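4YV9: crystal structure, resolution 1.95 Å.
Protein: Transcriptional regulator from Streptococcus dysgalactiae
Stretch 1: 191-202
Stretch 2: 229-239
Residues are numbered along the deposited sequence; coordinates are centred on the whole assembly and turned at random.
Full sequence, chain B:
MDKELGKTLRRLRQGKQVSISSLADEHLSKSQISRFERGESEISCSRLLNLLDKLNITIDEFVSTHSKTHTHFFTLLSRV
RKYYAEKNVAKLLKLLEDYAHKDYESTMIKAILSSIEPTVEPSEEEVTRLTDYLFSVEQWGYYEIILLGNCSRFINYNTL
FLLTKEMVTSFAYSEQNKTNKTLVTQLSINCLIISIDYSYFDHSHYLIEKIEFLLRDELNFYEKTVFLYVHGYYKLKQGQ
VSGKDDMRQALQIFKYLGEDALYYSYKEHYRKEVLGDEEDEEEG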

# COMPACT_ATOMS: atom_id res chain seq x y z
N CYS B 191 -19.90 -4.06 -4.26
CA CYS B 191 -21.26 -4.00 -3.76
C CYS B 191 -22.11 -3.06 -4.61
O CYS B 191 -23.28 -3.34 -4.87
CB CYS B 191 -21.31 -3.55 -2.30
SG CYS B 191 -22.90 -3.89 -1.50
N LEU B 192 -21.52 -1.95 -5.04
CA LEU B 192 -22.20 -0.98 -5.89
C LEU B 192 -22.67 -1.64 -7.19
O LEU B 192 -23.77 -1.38 -7.67
CB LEU B 192 -21.29 0.21 -6.18
CG LEU B 192 -21.79 1.22 -7.22
CD1 LEU B 192 -23.18 1.76 -6.87
CD2 LEU B 192 -20.81 2.37 -7.41
N ILE B 193 -21.82 -2.49 -7.75
CA ILE B 193 -22.18 -3.24 -8.96
C ILE B 193 -23.46 -4.07 -8.77
O ILE B 193 -24.37 -4.04 -9.61
CB ILE B 193 -21.01 -4.14 -9.41
CG1 ILE B 193 -19.96 -3.30 -10.13
CG2 ILE B 193 -21.48 -5.27 -10.31
CD1 ILE B 193 -18.59 -3.96 -10.23
N ILE B 194 -23.53 -4.78 -7.64
CA ILE B 194 -24.69 -5.61 -7.32
C ILE B 194 -25.93 -4.76 -7.06
O ILE B 194 -27.04 -5.10 -7.48
CB ILE B 194 -24.41 -6.49 -6.09
CG1 ILE B 194 -23.19 -7.38 -6.35
CG2 ILE B 194 -25.61 -7.34 -5.75
CD1 ILE B 194 -22.82 -8.28 -5.20
N SER B 195 -25.73 -3.64 -6.38
CA SER B 195 -26.82 -2.73 -6.04
C SER B 195 -27.45 -2.15 -7.29
O SER B 195 -28.67 -1.99 -7.37
CB SER B 195 -26.31 -1.61 -5.14
OG SER B 195 -26.00 -2.12 -3.86
N ILE B 196 -26.61 -1.81 -8.27
CA ILE B 196 -27.12 -1.33 -9.54
C ILE B 196 -27.88 -2.45 -10.26
O ILE B 196 -29.01 -2.24 -10.71
CB ILE B 196 -25.98 -0.81 -10.43
CG1 ILE B 196 -25.33 0.41 -9.79
CG2 ILE B 196 -26.52 -0.41 -11.79
CD1 ILE B 196 -23.98 0.76 -10.40
N ASP B 197 -27.27 -3.63 -10.35
CA ASP B 197 -27.88 -4.80 -11.00
C ASP B 197 -29.28 -5.08 -10.47
O ASP B 197 -30.19 -5.34 -11.24
CB ASP B 197 -27.02 -6.05 -10.79
CG ASP B 197 -25.79 -6.07 -11.68
OD1 ASP B 197 -25.78 -5.38 -12.72
OD2 ASP B 197 -24.83 -6.80 -11.34
N TYR B 198 -29.42 -5.02 -9.16
CA TYR B 198 -30.69 -5.30 -8.50
C TYR B 198 -31.57 -4.06 -8.40
O TYR B 198 -32.64 -4.10 -7.79
CB TYR B 198 -30.43 -5.87 -7.10
CG TYR B 198 -30.03 -7.33 -7.07
CD1 TYR B 198 -30.37 -8.20 -8.09
CD2 TYR B 198 -29.32 -7.84 -5.98
CE1 TYR B 198 -30.00 -9.54 -8.05
CE2 TYR B 198 -28.95 -9.18 -5.94
CZ TYR B 198 -29.29 -10.02 -6.97
OH TYR B 198 -28.93 -11.35 -6.93
N SER B 199 -31.11 -2.95 -8.99
CA SER B 199 -31.87 -1.70 -9.03
C SER B 199 -32.15 -1.12 -7.64
O SER B 199 -33.17 -0.45 -7.44
CB SER B 199 -33.19 -1.89 -9.79
OG SER B 199 -32.96 -2.36 -11.11
N TYR B 200 -31.25 -1.37 -6.69
CA TYR B 200 -31.31 -0.72 -5.38
C TYR B 200 -30.60 0.63 -5.46
O TYR B 200 -29.44 0.75 -5.05
CB TYR B 200 -30.65 -1.59 -4.30
CG TYR B 200 -31.47 -2.80 -3.91
CD1 TYR B 200 -32.45 -2.72 -2.93
CD2 TYR B 200 -31.25 -4.03 -4.50
CE1 TYR B 200 -33.20 -3.83 -2.56
CE2 TYR B 200 -31.99 -5.15 -4.14
CZ TYR B 200 -32.96 -5.04 -3.18
OH TYR B 200 -33.70 -6.14 -2.82
N PHE B 201 -31.29 1.64 -5.97
CA PHE B 201 -30.62 2.92 -6.24
C PHE B 201 -30.38 3.75 -4.98
O PHE B 201 -29.53 4.64 -4.96
CB PHE B 201 -31.44 3.69 -7.27
CG PHE B 201 -31.56 2.97 -8.58
CD1 PHE B 201 -30.43 2.63 -9.31
CD2 PHE B 201 -32.80 2.59 -9.06
CE1 PHE B 201 -30.53 1.95 -10.51
CE2 PHE B 201 -32.91 1.91 -10.25
CZ PHE B 201 -31.78 1.58 -10.98
N ASP B 202 -31.13 3.44 -3.93
CA ASP B 202 -30.87 3.95 -2.59
C ASP B 202 -29.47 3.54 -2.15
O ASP B 202 -28.64 4.37 -1.75
CB ASP B 202 -31.91 3.40 -1.61
CG ASP B 202 -32.17 1.91 -1.83
OD1 ASP B 202 -31.97 1.43 -2.98
OD2 ASP B 202 -32.56 1.21 -0.87
N TYR B 229 -16.55 3.43 -14.81
CA TYR B 229 -17.41 2.55 -15.60
C TYR B 229 -18.72 2.28 -14.87
O TYR B 229 -19.78 2.42 -15.43
CB TYR B 229 -16.71 1.23 -15.92
CG TYR B 229 -17.53 0.35 -16.84
CD1 TYR B 229 -18.52 -0.48 -16.33
CD2 TYR B 229 -17.31 0.36 -18.21
CE1 TYR B 229 -19.27 -1.28 -17.16
CE2 TYR B 229 -18.06 -0.44 -19.04
CZ TYR B 229 -19.04 -1.26 -18.51
OH TYR B 229 -19.80 -2.05 -19.33
N VAL B 230 -18.60 1.91 -13.60
CA VAL B 230 -19.72 1.42 -12.82
C VAL B 230 -20.71 2.53 -12.52
O VAL B 230 -21.93 2.34 -12.60
CB VAL B 230 -19.20 0.80 -11.49
CG1 VAL B 230 -20.35 0.53 -10.53
CG2 VAL B 230 -18.40 -0.48 -11.79
N HIS B 231 -20.18 3.69 -12.18
CA HIS B 231 -21.00 4.87 -11.94
C HIS B 231 -21.70 5.29 -13.24
O HIS B 231 -22.87 5.67 -13.23
CB HIS B 231 -20.14 6.00 -11.38
CG HIS B 231 -20.93 7.19 -10.92
ND1 HIS B 231 -20.38 8.45 -10.80
CD2 HIS B 231 -22.23 7.31 -10.55
CE1 HIS B 231 -21.30 9.29 -10.38
NE2 HIS B 231 -22.43 8.63 -10.22
N GLY B 232 -20.99 5.20 -14.36
CA GLY B 232 -21.59 5.48 -15.66
C GLY B 232 -22.75 4.52 -15.89
O GLY B 232 -23.80 4.91 -16.41
N TYR B 233 -22.55 3.28 -15.47
CA TYR B 233 -23.57 2.23 -15.58
C TYR B 233 -24.79 2.58 -14.73
O TYR B 233 -25.94 2.42 -15.16
CB TYR B 233 -22.97 0.88 -15.18
CG TYR B 233 -23.92 -0.29 -15.13
CD1 TYR B 233 -24.82 -0.55 -16.16
CD2 TYR B 233 -23.89 -1.18 -14.06
CE1 TYR B 233 -25.67 -1.64 -16.11
CE2 TYR B 233 -24.73 -2.27 -14.00
CZ TYR B 233 -25.62 -2.49 -15.02
OH TYR B 233 -26.46 -3.58 -14.95
N TYR B 234 -24.54 3.08 -13.53
CA TYR B 234 -25.59 3.59 -12.66
C TYR B 234 -26.32 4.76 -13.31
O TYR B 234 -27.55 4.84 -13.26
CB TYR B 234 -25.01 4.02 -11.31
CG TYR B 234 -25.90 4.91 -10.48
CD1 TYR B 234 -26.90 4.36 -9.68
CD2 TYR B 234 -25.73 6.28 -10.47
CE1 TYR B 234 -27.70 5.16 -8.91
CE2 TYR B 234 -26.53 7.10 -9.69
CZ TYR B 234 -27.51 6.53 -8.91
OH TYR B 234 -28.32 7.33 -8.14
N LYS B 235 -25.56 5.66 -13.93
CA LYS B 235 -26.13 6.82 -14.62
C LYS B 235 -27.02 6.38 -15.77
O LYS B 235 -28.11 6.93 -15.97
CB LYS B 235 -25.03 7.75 -15.13
CG LYS B 235 -24.25 8.47 -14.06
CD LYS B 235 -23.24 9.42 -14.69
CE LYS B 235 -22.16 9.82 -13.71
NZ LYS B 235 -21.18 10.76 -14.32
N LEU B 236 -26.53 5.41 -16.54
CA LEU B 236 -27.29 4.88 -17.66
C LEU B 236 -28.62 4.31 -17.20
O LEU B 236 -29.66 4.64 -17.76
CB LEU B 236 -26.49 3.80 -18.39
CG LEU B 236 -27.25 3.11 -19.53
CD1 LEU B 236 -27.81 4.14 -20.50
CD2 LEU B 236 -26.35 2.13 -20.26
N LYS B 237 -28.59 3.48 -16.16
CA LYS B 237 -29.81 2.85 -15.65
C LYS B 237 -30.82 3.87 -15.13
O LYS B 237 -31.90 3.50 -14.68
CB LYS B 237 -29.47 1.85 -14.55
CG LYS B 237 -29.38 0.42 -15.03
CD LYS B 237 -29.97 -0.54 -14.00
CE LYS B 237 -29.74 -1.99 -14.39
NZ LYS B 237 -30.32 -2.93 -13.40
N GLN B 238 -30.46 5.15 -15.20
CA GLN B 238 -31.38 6.22 -14.86
C GLN B 238 -31.35 7.35 -15.89
O GLN B 238 -31.38 8.52 -15.53
CB GLN B 238 -31.09 6.76 -13.47
CG GLN B 238 -31.72 5.93 -12.37
CD GLN B 238 -30.92 5.98 -11.09
OE1 GLN B 238 -29.70 6.10 -11.13
NE2 GLN B 238 -31.60 5.90 -9.96
N GLY B 239 -31.26 6.98 -17.16
CA GLY B 239 -31.50 7.91 -18.25
C GLY B 239 -30.59 9.12 -18.39
O GLY B 239 -31.04 10.19 -18.80

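Two helical segments of one chain run side by side in nearly the same direction: the axes of 191-197 and 229-236 cross at 16° and approach to 10.1 Å. The register is set by two close backbone pairs, with Ile193 CA 6.5 Å from Val230 CA and Ile196 CA 6.0 Å from Tyr234 CA, so a step of three residues on one helix is matched by four on the other. Both helices end near the same level. The first closes in a Schellman motif: Ser199 takes positive phi, its N bonds to Ile196 O at 2.8 Å, and Tyr200 N reaches back to Ser195 O at 2.7 Å. Tyr200 then occupies the N-cap position of the next helix, which begins at Phe201.

The apolar centre combines aliphatic branches with two tyrosines. Val230 points toward the first helix and meets three residues there: its CG1 lies 3.7 Å from Leu192 CD2 and 3.6 Å from Ile196 CD1, while its CG2 lies 3.6 Å from Ile193 CG1. Val230 CG1 touches all three, lying 3.9 Å from Ile193 CG1, and CG2 adds a second contact to Ile193. Ile196 answers from the other side of the contact. Its CD1 reaches Tyr234 CB at 3.5 Å, and its CG2 sits over one face of the Tyr233 ring, 3.4 Å from Tyr233 CE2.

Tyr233 combines two kinds of chemistry. Its ring offers a flat apolar surface to Ile196, while its hydroxyl donates a hydrogen bond from OH to Asp197 OD1 at 2.9 Å. The CA-to-CB bond of Asp197 points away from the second stretch, yet its carboxylate comes back within reach, lying at the edge of the tyrosine ring.

Beyond the second helix, Lys237 extends its chain to the end of the first. Lys237 NZ donates to Ile196 O at 3.1 Å, the same carbonyl that accepts Ser199 N in the Schellman turn. Carbonyls near a helix C-terminus are natural acceptors for an ammonium group, and here Asp197 O also lies 3.2 Å from Lys237 NZ. The methylenes contribute as well, with Lys237 CD 4.1 Å from Phe201 CZ, at the edge of the phenylalanine ring.

Phe201, past the turn, extends the apolar contact: its CD1 lies 3.7 Å from Tyr234 CE1, and Gln238 covers one face of its ring. The design rule is economical: aliphatic and aromatic packing between the helices, with polar bonds placed where the first helix ends.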